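Local structure of malate synthase (Haloferax volcanii, 3OYZ) at residues D26-K29 with M30-A34; P48-E51 with D52-P56; T94-Q97 with G98-H101. The protein catalyses the magnesium-dependent Claisen condensation of acetyl-CoA with glyoxylate and hydrolysis of the resulting malyl-CoA to malate and CoA, a step of the glyoxylate cycle. All coordinates share one frame; numbering follows the deposited sequence.

Contact 1: residues D26-K29 with M30-A34. With ACO (acetyl coenzyme *a), chain B.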
loop_
_atom_site.group_PDB
_atom_site.type_symbol
_atom_site.label_atom_id
_atom_site.label_comp_id
_atom_site.label_asym_id
_atom_site.label_seq_id
_atom_site.Cartn_x
_atom_site.Cartn_y
_atom_site.Cartn_z
ATOM N N ASP A 26 -38.230 -25.889 2.805
ATOM C CA ASP A 26 -37.639 -25.721 4.131
ATOM C C ASP A 26 -36.690 -24.528 3.963
ATOM O O ASP A 26 -35.745 -24.596 3.188
ATOM C CB ASP A 26 -36.990 -27.063 4.505
ATOM C CG ASP A 26 -35.919 -26.978 5.584
ATOM O OD1 ASP A 26 -36.052 -26.297 6.616
ATOM O OD2 ASP A 26 -34.918 -27.702 5.432
ATOM N N SER A 27 -36.991 -23.404 4.603
ATOM C CA SER A 27 -36.107 -22.221 4.554
ATOM C C SER A 27 -34.661 -22.489 5.022
ATOM O O SER A 27 -33.736 -21.888 4.495
ATOM C CB SER A 27 -36.778 -21.066 5.290
ATOM O OG SER A 27 -36.706 -21.402 6.665
ATOM N N ALA A 28 -34.446 -23.435 5.938
ATOM C CA ALA A 28 -33.123 -23.894 6.346
ATOM C C ALA A 28 -32.355 -24.817 5.409
ATOM O O ALA A 28 -31.320 -25.366 5.792
ATOM C CB ALA A 28 -33.201 -24.533 7.696
ATOM N N LYS A 29 -32.847 -25.001 4.191
ATOM C CA LYS A 29 -32.359 -26.067 3.327
ATOM C C LYS A 29 -30.864 -25.850 3.035
ATOM O O LYS A 29 -30.040 -26.737 3.236
ATOM C CB LYS A 29 -33.150 -26.110 2.006
ATOM C CG LYS A 29 -32.652 -27.263 1.086
ATOM C CD LYS A 29 -32.816 -27.007 -0.420
ATOM C CE LYS A 29 -34.224 -26.488 -0.764
ATOM N NZ LYS A 29 -34.283 -25.739 -2.055
ATOM N N MET A 30 -30.489 -24.634 2.644
ATOM C CA MET A 30 -29.046 -24.378 2.476
ATOM C C MET A 30 -28.168 -24.629 3.690
ATOM O O MET A 30 -27.085 -25.156 3.514
ATOM C CB MET A 30 -28.794 -23.007 1.875
ATOM C CG MET A 30 -29.667 -22.781 0.671
ATOM S SD MET A 30 -28.724 -21.735 -0.445
ATOM C CE MET A 30 -29.974 -20.531 -0.771
ATOM N N LEU A 31 -28.612 -24.348 4.907
ATOM C CA LEU A 31 -27.819 -24.709 6.068
ATOM C C LEU A 31 -27.706 -26.195 6.368
ATOM O O LEU A 31 -26.643 -26.690 6.830
ATOM C CB LEU A 31 -28.393 -24.014 7.308
ATOM C CG LEU A 31 -28.559 -22.497 7.400
ATOM C CD1 LEU A 31 -29.186 -22.140 8.720
ATOM C CD2 LEU A 31 -27.216 -21.752 7.162
ATOM N N ARG A 32 -28.825 -26.914 6.191
ATOM C CA ARG A 32 -28.843 -28.370 6.466
ATOM C C ARG A 32 -27.884 -29.052 5.528
ATOM O O ARG A 32 -27.132 -29.904 5.929
ATOM C CB ARG A 32 -30.254 -28.984 6.342
ATOM C CG ARG A 32 -31.293 -28.286 7.207
ATOM C CD ARG A 32 -32.454 -29.222 7.619
ATOM N NE ARG A 32 -33.641 -28.429 7.886
ATOM C CZ ARG A 32 -34.012 -28.112 9.113
ATOM N NH1 ARG A 32 -33.388 -28.631 10.157
ATOM N NH2 ARG A 32 -35.085 -27.378 9.255
ATOM N N ARG A 33 -27.858 -28.630 4.275
ATOM C CA ARG A 33 -26.936 -29.239 3.322
ATOM C C ARG A 33 -25.480 -28.886 3.625
ATOM O O ARG A 33 -24.615 -29.768 3.666
ATOM C CB ARG A 33 -27.351 -28.748 1.930
ATOM C CG ARG A 33 -26.282 -28.997 0.888
ATOM C CD ARG A 33 -26.504 -28.418 -0.509
ATOM N NE ARG A 33 -25.764 -29.211 -1.493
ATOM C CZ ARG A 33 -26.297 -30.207 -2.202
ATOM N NH1 ARG A 33 -27.576 -30.548 -2.053
ATOM N NH2 ARG A 33 -25.557 -30.859 -3.087
ATOM N N ALA A 34 -25.185 -27.608 3.896
ATOM C CA ALA A 34 -23.795 -27.179 4.133
ATOM C C ALA A 34 -23.315 -27.845 5.399
ATOM O O ALA A 34 -22.171 -28.275 5.497
ATOM C CB ALA A 34 -23.727 -25.627 4.242
HETATM N N1A ACO B . -24.528 -22.803 1.111
HETATM C C2A ACO B . -25.168 -23.988 1.089
HETATM N N3A ACO B . -25.485 -24.580 -0.076
HETATM C C4A ACO B . -25.211 -24.029 -1.286
HETATM C C5A ACO B . -24.506 -22.729 -1.292
HETATM C C6A ACO B . -24.198 -22.098 0.005
HETATM N N6A ACO B . -23.594 -20.880 -0.047
HETATM N N7A ACO B . -24.336 -22.366 -2.570
HETATM C C8A ACO B . -24.901 -23.334 -3.330
HETATM N N9A ACO B . -25.370 -24.339 -2.578
HETATM C C1B ACO B . -26.023 -25.564 -3.142
HETATM C C2B ACO B . -26.872 -25.133 -4.330
HETATM O O2B ACO B . -28.154 -24.723 -3.856
HETATM C C3B ACO B . -26.895 -26.374 -5.201
HETATM O O3B ACO B . -27.850 -27.204 -4.535
HETATM P P3B ACO B . -28.723 -28.423 -5.218
HETATM O O7A ACO B . -27.933 -29.605 -4.676
HETATM O O8A ACO B . -28.592 -28.084 -6.688
HETATM O O9A ACO B . -30.143 -28.284 -4.717
HETATM C C4B ACO B . -25.495 -26.930 -4.998
HETATM O O4B ACO B . -25.086 -26.510 -3.688
HETATM C C5B ACO B . -24.505 -26.347 -6.000
HETATM O O5B ACO B . -24.854 -24.974 -6.179
HETATM P P1A ACO B . -24.245 -24.081 -7.364
HETATM O O1A ACO B . -24.694 -24.468 -8.737
HETATM O O2A ACO B . -22.761 -24.168 -7.159
HETATM O O3A ACO B . -24.675 -22.550 -7.175
HETATM P P2A ACO B . -26.157 -22.030 -7.492
HETATM O O4A ACO B . -26.933 -23.136 -6.854
HETATM O O5A ACO B . -26.145 -21.472 -8.901
HETATM O O6A ACO B . -26.375 -20.681 -6.609
HETATM C CBP ACO B . -25.712 -18.684 -5.336
HETATM C CCP ACO B . -25.480 -19.558 -6.574
HETATM C CDP ACO B . -27.141 -18.146 -5.308
HETATM C CEP ACO B . -24.777 -17.488 -5.461
HETATM C CAP ACO B . -25.500 -19.448 -4.023
HETATM O OAP ACO B . -24.269 -20.134 -4.206
HETATM C C9P ACO B . -25.374 -18.564 -2.799
HETATM O O9P ACO B . -26.370 -17.986 -2.351
HETATM N N8P ACO B . -24.142 -18.436 -2.278
HETATM C C7P ACO B . -23.952 -17.613 -1.091
HETATM C C6P ACO B . -24.040 -16.104 -1.368
HETATM C C5P ACO B . -23.548 -15.438 -0.096
HETATM O O5P ACO B . -23.180 -16.129 0.852
HETATM N N4P ACO B . -23.499 -14.107 -0.127
HETATM C C3P ACO B . -23.019 -13.274 0.963
HETATM C C2P ACO B . -21.511 -13.426 1.175
HETATM S S1P ACO B . -20.915 -12.174 0.078
HETATM C C ACO B . -21.055 -10.664 0.811
HETATM O O ACO B . -21.755 -10.451 1.782
HETATM C CH3 ACO B . -20.304 -9.538 0.170
HETATM O O HOH W 1 -30.929 -22.122 4.284
#

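Contact 2: residues P48-E51 with D52-P56. With ACO (acetyl coenzyme *a), chain B.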
loop_
_atom_site.group_PDB
_atom_site.type_symbol
_atom_site.label_atom_id
_atom_site.label_comp_id
_atom_site.label_asym_id
_atom_site.label_seq_id
_atom_site.Cartn_x
_atom_site.Cartn_y
_atom_site.Cartn_z
ATOM N N PRO A 48 -22.817 -19.618 8.903
ATOM C CA PRO A 48 -24.198 -19.319 8.566
ATOM C C PRO A 48 -24.439 -17.817 8.585
ATOM O O PRO A 48 -24.282 -17.186 9.631
ATOM C CB PRO A 48 -24.964 -19.902 9.756
ATOM C CG PRO A 48 -24.150 -21.093 10.216
ATOM C CD PRO A 48 -22.687 -20.625 9.988
ATOM N N ASP A 49 -24.923 -17.274 7.496
ATOM C CA ASP A 49 -24.934 -15.852 7.291
ATOM C C ASP A 49 -26.253 -15.185 7.411
ATOM O O ASP A 49 -26.897 -15.020 6.393
ATOM C CB ASP A 49 -24.293 -15.559 5.943
ATOM C CG ASP A 49 -23.996 -14.101 5.721
ATOM O OD1 ASP A 49 -24.184 -13.305 6.652
ATOM O OD2 ASP A 49 -23.656 -13.756 4.570
ATOM N N ASN A 50 -26.555 -14.653 8.598
ATOM C CA ASN A 50 -27.732 -13.852 8.810
ATOM C C ASN A 50 -27.716 -12.432 8.289
ATOM O O ASN A 50 -28.699 -11.707 8.479
ATOM C CB ASN A 50 -28.118 -13.862 10.291
ATOM C CG ASN A 50 -29.659 -13.972 10.478
ATOM O OD1 ASN A 50 -30.330 -14.745 9.773
ATOM N ND2 ASN A 50 -30.202 -13.210 11.401
ATOM N N GLU A 51 -26.608 -12.034 7.653
ATOM C CA GLU A 51 -26.498 -10.665 7.152
ATOM C C GLU A 51 -26.711 -10.676 5.654
ATOM O O GLU A 51 -27.817 -11.100 5.244
ATOM C CB GLU A 51 -25.150 -10.015 7.529
ATOM C CG GLU A 51 -25.182 -8.503 7.299
ATOM C CD GLU A 51 -23.959 -7.981 6.551
ATOM O OE1 GLU A 51 -23.367 -8.719 5.760
ATOM O OE2 GLU A 51 -23.606 -6.798 6.648
ATOM N N ASP A 52 -25.717 -10.299 4.830
ATOM C CA ASP A 52 -26.017 -10.066 3.404
ATOM C C ASP A 52 -26.466 -11.291 2.578
ATOM O O ASP A 52 -27.052 -11.130 1.513
ATOM C CB ASP A 52 -25.052 -9.146 2.651
ATOM C CG ASP A 52 -25.222 -7.662 3.098
ATOM O OD1 ASP A 52 -26.095 -7.346 3.946
ATOM O OD2 ASP A 52 -24.595 -6.722 2.585
ATOM N N ALA A 53 -26.207 -12.494 3.054
ATOM C CA ALA A 53 -26.718 -13.684 2.352
ATOM C C ALA A 53 -28.229 -13.867 2.440
ATOM O O ALA A 53 -28.808 -14.581 1.613
ATOM C CB ALA A 53 -26.020 -14.936 2.870
ATOM N N THR A 54 -28.848 -13.172 3.396
ATOM C CA THR A 54 -30.224 -13.370 3.844
ATOM C C THR A 54 -31.023 -12.087 3.657
ATOM O O THR A 54 -30.613 -10.985 4.052
ATOM C CB THR A 54 -30.273 -13.864 5.287
ATOM O OG1 THR A 54 -29.439 -15.023 5.357
ATOM C CG2 THR A 54 -31.677 -14.237 5.702
ATOM N N ALA A 55 -32.186 -12.214 3.017
ATOM C CA ALA A 55 -33.070 -11.068 2.862
ATOM C C ALA A 55 -33.436 -10.536 4.236
ATOM O O ALA A 55 -33.597 -11.318 5.169
ATOM C CB ALA A 55 -34.315 -11.455 2.040
ATOM N N PRO A 56 -33.556 -9.213 4.384
ATOM C CA PRO A 56 -33.915 -8.632 5.700
ATOM C C PRO A 56 -35.196 -9.178 6.400
ATOM O O PRO A 56 -35.166 -9.548 7.585
ATOM C CB PRO A 56 -34.038 -7.132 5.415
ATOM C CG PRO A 56 -33.249 -6.902 4.139
ATOM C CD PRO A 56 -33.235 -8.215 3.345
HETATM N N1A ACO B . -24.528 -22.803 1.111
HETATM C C2A ACO B . -25.168 -23.988 1.089
HETATM N N3A ACO B . -25.485 -24.580 -0.076
HETATM C C4A ACO B . -25.211 -24.029 -1.286
HETATM C C5A ACO B . -24.506 -22.729 -1.292
HETATM C C6A ACO B . -24.198 -22.098 0.005
HETATM N N6A ACO B . -23.594 -20.880 -0.047
HETATM N N7A ACO B . -24.336 -22.366 -2.570
HETATM C C8A ACO B . -24.901 -23.334 -3.330
HETATM N N9A ACO B . -25.370 -24.339 -2.578
HETATM C C1B ACO B . -26.023 -25.564 -3.142
HETATM C C2B ACO B . -26.872 -25.133 -4.330
HETATM O O2B ACO B . -28.154 -24.723 -3.856
HETATM C C3B ACO B . -26.895 -26.374 -5.201
HETATM O O3B ACO B . -27.850 -27.204 -4.535
HETATM P P3B ACO B . -28.723 -28.423 -5.218
HETATM O O7A ACO B . -27.933 -29.605 -4.676
HETATM O O8A ACO B . -28.592 -28.084 -6.688
HETATM O O9A ACO B . -30.143 -28.284 -4.717
HETATM C C4B ACO B . -25.495 -26.930 -4.998
HETATM O O4B ACO B . -25.086 -26.510 -3.688
HETATM C C5B ACO B . -24.505 -26.347 -6.000
HETATM O O5B ACO B . -24.854 -24.974 -6.179
HETATM P P1A ACO B . -24.245 -24.081 -7.364
HETATM O O1A ACO B . -24.694 -24.468 -8.737
HETATM O O2A ACO B . -22.761 -24.168 -7.159
HETATM O O3A ACO B . -24.675 -22.550 -7.175
HETATM P P2A ACO B . -26.157 -22.030 -7.492
HETATM O O4A ACO B . -26.933 -23.136 -6.854
HETATM O O5A ACO B . -26.145 -21.472 -8.901
HETATM O O6A ACO B . -26.375 -20.681 -6.609
HETATM C CBP ACO B . -25.712 -18.684 -5.336
HETATM C CCP ACO B . -25.480 -19.558 -6.574
HETATM C CDP ACO B . -27.141 -18.146 -5.308
HETATM C CEP ACO B . -24.777 -17.488 -5.461
HETATM C CAP ACO B . -25.500 -19.448 -4.023
HETATM O OAP ACO B . -24.269 -20.134 -4.206
HETATM C C9P ACO B . -25.374 -18.564 -2.799
HETATM O O9P ACO B . -26.370 -17.986 -2.351
HETATM N N8P ACO B . -24.142 -18.436 -2.278
HETATM C C7P ACO B . -23.952 -17.613 -1.091
HETATM C C6P ACO B . -24.040 -16.104 -1.368
HETATM C C5P ACO B . -23.548 -15.438 -0.096
HETATM O O5P ACO B . -23.180 -16.129 0.852
HETATM N N4P ACO B . -23.499 -14.107 -0.127
HETATM C C3P ACO B . -23.019 -13.274 0.963
HETATM C C2P ACO B . -21.511 -13.426 1.175
HETATM S S1P ACO B . -20.915 -12.174 0.078
HETATM C C ACO B . -21.055 -10.664 0.811
HETATM O O ACO B . -21.755 -10.451 1.782
HETATM C CH3 ACO B . -20.304 -9.538 0.170
#

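Contact 3: residues T94-Q97 with G98-H101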
loop_
_atom_site.group_PDB
_atom_site.type_symbol
_atom_site.label_atom_id
_atom_site.label_comp_id
_atom_site.label_asym_id
_atom_site.label_seq_id
_atom_site.Cartn_x
_atom_site.Cartn_y
_atom_site.Cartn_z
ATOM N N THR A 94 -29.134 -1.544 14.182
ATOM C CA THR A 94 -28.500 -2.751 13.652
ATOM C C THR A 94 -27.566 -3.409 14.640
ATOM O O THR A 94 -27.592 -4.645 14.767
ATOM C CB THR A 94 -27.782 -2.486 12.348
ATOM O OG1 THR A 94 -28.629 -1.738 11.473
ATOM C CG2 THR A 94 -27.217 -3.717 11.624
ATOM N N ARG A 95 -26.777 -2.633 15.401
ATOM C CA ARG A 95 -25.917 -3.240 16.423
ATOM C C ARG A 95 -26.792 -3.991 17.416
ATOM O O ARG A 95 -26.447 -5.049 17.931
ATOM C CB ARG A 95 -25.163 -2.092 17.193
ATOM C CG ARG A 95 -24.117 -1.510 16.187
ATOM C CD ARG A 95 -23.065 -0.624 16.901
ATOM N NE ARG A 95 -23.621 0.608 17.446
ATOM C CZ ARG A 95 -23.702 1.791 16.840
ATOM N NH1 ARG A 95 -23.398 1.937 15.545
ATOM N NH2 ARG A 95 -24.121 2.843 17.550
ATOM N N TYR A 96 -27.856 -3.331 17.856
ATOM C CA TYR A 96 -28.710 -3.931 18.897
ATOM C C TYR A 96 -29.348 -5.231 18.376
ATOM O O TYR A 96 -29.359 -6.220 19.064
ATOM C CB TYR A 96 -29.766 -2.912 19.377
ATOM C CG TYR A 96 -30.640 -3.406 20.518
ATOM C CD1 TYR A 96 -30.087 -4.036 21.628
ATOM C CD2 TYR A 96 -32.022 -3.258 20.487
ATOM C CE1 TYR A 96 -30.833 -4.478 22.698
ATOM C CE2 TYR A 96 -32.809 -3.766 21.551
ATOM C CZ TYR A 96 -32.208 -4.334 22.658
ATOM O OH TYR A 96 -32.881 -4.861 23.757
ATOM N N GLN A 97 -29.808 -5.223 17.140
ATOM C CA GLN A 97 -30.383 -6.417 16.506
ATOM C C GLN A 97 -29.368 -7.561 16.477
ATOM O O GLN A 97 -29.698 -8.696 16.868
ATOM C CB GLN A 97 -30.943 -5.983 15.156
ATOM C CG GLN A 97 -31.525 -7.195 14.366
ATOM C CD GLN A 97 -32.784 -7.746 15.039
ATOM O OE1 GLN A 97 -33.868 -7.309 14.658
ATOM N NE2 GLN A 97 -32.659 -8.625 16.060
ATOM N N GLY A 98 -28.084 -7.278 16.198
ATOM C CA GLY A 98 -27.110 -8.365 16.081
ATOM C C GLY A 98 -26.800 -8.862 17.456
ATOM O O GLY A 98 -26.704 -10.060 17.674
ATOM N N PHE A 99 -26.742 -7.957 18.428
ATOM C CA PHE A 99 -26.596 -8.461 19.761
ATOM C C PHE A 99 -27.829 -9.321 20.198
ATOM O O PHE A 99 -27.634 -10.328 20.851
ATOM C CB PHE A 99 -26.592 -7.238 20.677
ATOM C CG PHE A 99 -26.655 -7.569 22.149
ATOM C CD1 PHE A 99 -25.760 -8.434 22.723
ATOM C CD2 PHE A 99 -27.628 -6.978 22.939
ATOM C CE1 PHE A 99 -25.794 -8.749 24.095
ATOM C CE2 PHE A 99 -27.691 -7.253 24.310
ATOM C CZ PHE A 99 -26.760 -8.131 24.897
ATOM N N GLN A 100 -29.061 -8.864 19.991
ATOM C CA GLN A 100 -30.186 -9.719 20.449
ATOM C C GLN A 100 -30.190 -11.109 19.815
ATOM O O GLN A 100 -30.384 -12.103 20.506
ATOM C CB GLN A 100 -31.536 -9.083 20.147
ATOM C CG GLN A 100 -31.677 -7.639 20.583
ATOM C CD GLN A 100 -32.997 -7.017 20.076
ATOM O OE1 GLN A 100 -33.025 -6.307 19.064
ATOM N NE2 GLN A 100 -34.095 -7.271 20.793
ATOM N N HIS A 101 -29.886 -11.166 18.522
ATOM C CA HIS A 101 -29.720 -12.466 17.844
ATOM C C HIS A 101 -28.618 -13.281 18.462
ATOM O O HIS A 101 -28.857 -14.484 18.611
ATOM C CB HIS A 101 -29.655 -12.383 16.304
ATOM C CG HIS A 101 -30.977 -12.057 15.662
ATOM N ND1 HIS A 101 -31.113 -11.442 14.433
ATOM C CD2 HIS A 101 -32.245 -12.256 16.112
ATOM C CE1 HIS A 101 -32.397 -11.295 14.133
ATOM N NE2 HIS A 101 -33.093 -11.798 15.132
#

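Contact 1: residues D26-K29 with M30-A34
Asp26 and Arg32 meet across the start of helix 29-36, where a type I beta turn from Asp26 to Lys29 leads into the first helical turn and Ala28 sits at the N-cap. The turn closes with Lys29 N on Asp26 O, and the helix then takes over: Arg32 N bonds to Ala28 O at 3.0 Å and Arg33 N to Lys29 O at 3.1 Å. A water accepts from Leu31 N and donates to Ser27 O, forming a further link between turn and helix. The main side-chain feature is a side-on grip of the Asp26 carboxylate by Arg32. Arg32 NE reaches Asp26 OD2 at 2.9 Å, and Arg32 NH2 reaches Asp26 OD1 at 3.0 Å; both use the syn side of the carboxylate and are nearly straight. The acceptors lie close to the guanidinium plane, yet the two flat groups are twisted 29° apart. Arg32 can reach back because its CG stands beside its own backbone N (chi1 -55°) and the chain then runs extended to NE. Ala28 CB lies over one face of the guanidinium, 3.8 Å from Arg32 NH2. That same nitrogen also forms a salt bridge with Glu68 of helix 59-73. Arg33 goes the other way, to acetyl-CoA: its NH1 stands 2.8 Å from phosphate oxygen O7A of the ligand, which lies over one face of the guanidinium. Met30 O and Ala34 CB both meet the adenine at C2A. Two successive arginines thus divide the work: Arg32, between Asp26 and Glu68, has its positive charge probably well balanced within the protein, while the charge of Arg33 is likely to offset part of that of the 3'-phosphate of the coenzyme.

Contact 2: residues P48-E51 with D52-P56
Asp49 and Ala53 face each other where strand 45-49 gives way to the loop before helix 59-73. Starting at Asp49 CB, the side chain lies against the Ala53 methyl, 3.6 Å from Ala53 CB. CG swings anti to the backbone N (chi1 -169°), which turns the carboxylate over the following bend. OD1 accepts from Glu51 N at 2.9 Å, closing an Asx turn. OD2 accepts from Ala53 N at 3.2 Å, the donor standing 66° out of the carboxylate plane, and also makes a salt bridge to Arg84. Asp49 O accepts a hydrogen bond of 2.7 Å from Thr54 OG1, while Thr54 N closes the type I turn on Glu51 O. Glu51 and Asp52 run side by side with stacked carboxylates, Glu51 OE1 only 3.6 Å from Asp52 OD1. OE1 is also held by Asp52 N and Arg84, which would probably ease the repulsion, as would the magnesium ion about 4 Å (nearest atoms) from the side chain of magnesium-binding Asp52. Asp52 CB and Ala53 CB border the acetyl-CoA. A loop at the C-terminal end of a barrel strand, bringing carboxylates to metal and substrate, is typical of active sites in TIM barrels, the fold of this malate synthase.

Contact 3: residues T94-Q97 with G98-H101
Tyr96 and Gln100 stack one turn apart on helix 92-105, an alpha-helix on the outside of the TIM barrel. The backbone bonds are the regular i to i+4 kind: Gly98 N to Thr94 O, Phe99 N to Arg95 O, Gln100 N to Tyr96 O at 2.8 Å and His101 N to Gln97 O. Two amides lie on rings. Gln100 CG makes a CH-pi contact 3.9 Å from the centroid of the Tyr96 ring, and beyond it the amide lies flat over the same face, its plane 10° from that of the ring. Gln97 starts out anti to its main-chain nitrogen (chi1 177°), then bends at chi2 and lays its amide over a face of His101, the two planes 16° apart. Gln97 NE2 sits over the centre of the imidazole, 3.3 Å from His101 CE1. With a leucine replacing His101, the Gln97 amide would probably lose its flat platform and be freer to turn, and Asp60 would lose its weak hydrogen bond from NE2. The apolar contact belongs to Phe99, whose ring stacks on Phe136 of helix 127-143 and whose CD2 touches Tyr96 CD1 at 4.1 Å.

Overall arrangement
All three contacts are local, falling one after another along the first part of the barrel. Contact 2 is buried, its centre about 10 Å from that of the chain; contacts 1 and 3 are partly buried, their centres about 19 and 18 Å from it. Contacts 1 and 2 border the same acetyl-CoA, contact 1 at the adenine and 3'-phosphate, contact 2 near the acetyl group, and Leu31 packs on Pro48 between them. Contact 3 stays clear of the ligand but reaches contact 2 where His101 packs against Asn50. Helix 59-73 lies against all three. Chemistry follows place: a salt bridge at a helix start, clustered carboxylates shared with Arg84 at the catalytic centre, and flat-group stacking on an outer helix.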